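Local coordinates for protein Csc2 (Thermofilum pendens, PDB 4TXD) that probably binds CRISPR RNA as the Cas7-family backbone subunit of a type I-D interference complex, and carries a zinc ion, at residues 205-210 against 225-230. Sequence-based numbering, arbitrary orientation.
Sequences TQRRIT and TGQALF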
# COMPACT_ATOMS: atom_id res chain seq x y z
N THR A 205 11.76 15.84 3.95
CA THR A 205 11.96 17.22 3.55
C THR A 205 13.19 17.84 4.19
O THR A 205 13.59 18.92 3.85
CB THR A 205 10.78 18.10 3.94
OG1 THR A 205 10.56 18.00 5.32
CG2 THR A 205 9.56 17.68 3.25
N GLN A 206 13.78 17.13 5.12
CA GLN A 206 14.99 17.57 5.80
C GLN A 206 15.96 16.41 5.92
O GLN A 206 15.54 15.24 6.02
CB GLN A 206 14.67 18.12 7.20
CG GLN A 206 13.71 19.30 7.22
CD GLN A 206 13.17 19.56 8.61
OE1 GLN A 206 12.59 18.66 9.24
NE2 GLN A 206 13.35 20.78 9.10
N ARG A 207 17.24 16.75 5.94
CA ARG A 207 18.31 15.78 6.14
C ARG A 207 18.58 15.64 7.63
O ARG A 207 19.51 16.24 8.16
CB ARG A 207 19.58 16.23 5.40
CG ARG A 207 20.73 15.24 5.43
CD ARG A 207 21.93 15.79 4.62
NE ARG A 207 22.90 14.76 4.21
CZ ARG A 207 23.78 14.20 5.04
NH1 ARG A 207 23.81 14.57 6.31
NH2 ARG A 207 24.62 13.28 4.60
N ARG A 208 17.75 14.87 8.32
CA ARG A 208 17.89 14.76 9.77
C ARG A 208 18.29 13.33 10.10
O ARG A 208 17.44 12.49 10.40
CB ARG A 208 16.60 15.18 10.48
CG ARG A 208 16.37 16.71 10.44
CD ARG A 208 14.95 17.10 10.82
NE ARG A 208 14.58 16.66 12.17
CZ ARG A 208 13.38 16.86 12.71
NH1 ARG A 208 12.43 17.51 12.03
NH2 ARG A 208 13.12 16.41 13.93
N ILE A 209 19.59 13.06 9.94
CA ILE A 209 20.11 11.71 10.15
C ILE A 209 21.32 11.73 11.06
O ILE A 209 22.03 12.74 11.19
CB ILE A 209 20.48 11.02 8.82
CG1 ILE A 209 21.70 11.69 8.16
CG2 ILE A 209 19.27 10.98 7.86
CD1 ILE A 209 22.32 10.87 7.01
N THR A 210 21.54 10.61 11.74
CA THR A 210 22.70 10.49 12.61
C THR A 210 23.98 10.58 11.78
O THR A 210 24.13 9.89 10.77
CB THR A 210 22.69 9.17 13.39
OG1 THR A 210 21.50 9.10 14.20
CG2 THR A 210 23.91 9.11 14.31
N THR A 225 33.59 1.55 3.44
CA THR A 225 33.22 2.42 4.59
C THR A 225 33.13 4.07 4.30
O THR A 225 33.53 4.39 3.23
CB THR A 225 34.17 2.18 5.78
OG1 THR A 225 35.49 2.66 5.46
CG2 THR A 225 34.24 0.71 6.16
N GLY A 226 32.86 4.87 5.28
CA GLY A 226 32.94 6.27 5.12
C GLY A 226 31.60 6.93 5.37
O GLY A 226 30.58 6.32 5.36
N GLN A 227 31.69 8.21 5.60
CA GLN A 227 30.53 9.09 5.76
C GLN A 227 29.47 8.92 4.67
O GLN A 227 28.26 8.96 4.95
CB GLN A 227 31.00 10.55 5.80
CG GLN A 227 29.87 11.60 5.88
CD GLN A 227 29.36 12.05 4.50
OE1 GLN A 227 30.14 12.25 3.57
NE2 GLN A 227 28.03 12.22 4.38
N ALA A 228 29.90 8.73 3.42
CA ALA A 228 28.96 8.70 2.30
C ALA A 228 28.37 7.32 2.05
O ALA A 228 27.62 7.11 1.07
CB ALA A 228 29.64 9.23 1.04
N LEU A 229 28.65 6.37 2.91
CA LEU A 229 28.04 5.06 2.80
C LEU A 229 26.70 5.02 3.53
O LEU A 229 26.65 5.18 4.72
CB LEU A 229 28.96 3.97 3.33
CG LEU A 229 28.39 2.58 3.40
CD1 LEU A 229 27.93 2.09 2.05
CD2 LEU A 229 29.33 1.60 4.06
N PHE A 230 25.64 4.82 2.78
CA PHE A 230 24.30 4.90 3.36
C PHE A 230 23.59 3.55 3.37
O PHE A 230 22.37 3.47 3.28
CB PHE A 230 23.46 5.95 2.60
CG PHE A 230 24.04 7.34 2.69
CD1 PHE A 230 24.22 7.95 3.92
CD2 PHE A 230 24.40 8.03 1.54
CE1 PHE A 230 24.76 9.23 4.01
CE2 PHE A 230 24.93 9.31 1.62
CZ PHE A 230 25.11 9.91 2.86
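Arg207 reaches Phe230 and Gln227 with its terminal NH2, and Ile209 CD1 meets the same ring. The apolar part is small. Ile209 CD1 lies 4.2 Å from Phe230 CE1, and the same methyl lies over one face of the Arg207 guanidinium, 3.8 Å above its plane and offset toward the rim. Ile209 thus touches both the ring and the charged group.

The polar end of Arg207 makes the closer contacts, but no hydrogen bond crosses between the segments. Its NH2 is 3.8 Å from Phe230 CZ, with the guanidinium and ring planes 71° apart, so the two groups do not stack. Gln227 NE2 approaches the same nitrogen to 3.6 Å. Both atoms carry N-H groups, so no hydrogen bond forms between them. Arg207 spans the distance because CG is anti to the backbone N (chi1 -175°) and the chain runs extended to NE. The strongest partner of NH2 is Glu88, in a salt bridge that probably fixes the guanidinium beside the ring.

Within 225-230, a type I turn from Gly226 to Leu229 is closed by Leu229 N to Gly226 O (3.1 Å).

This is surface packing between two loops, away from the zinc site. One follows strand 197-204 and the other joins strands 222-224 and 232-235. Met77 of strand 77-82 touches Arg207, Ile209 and Phe230, while Pro90 and Glu88 of strand 85-92 contact Ile209 and Phe230 respectively.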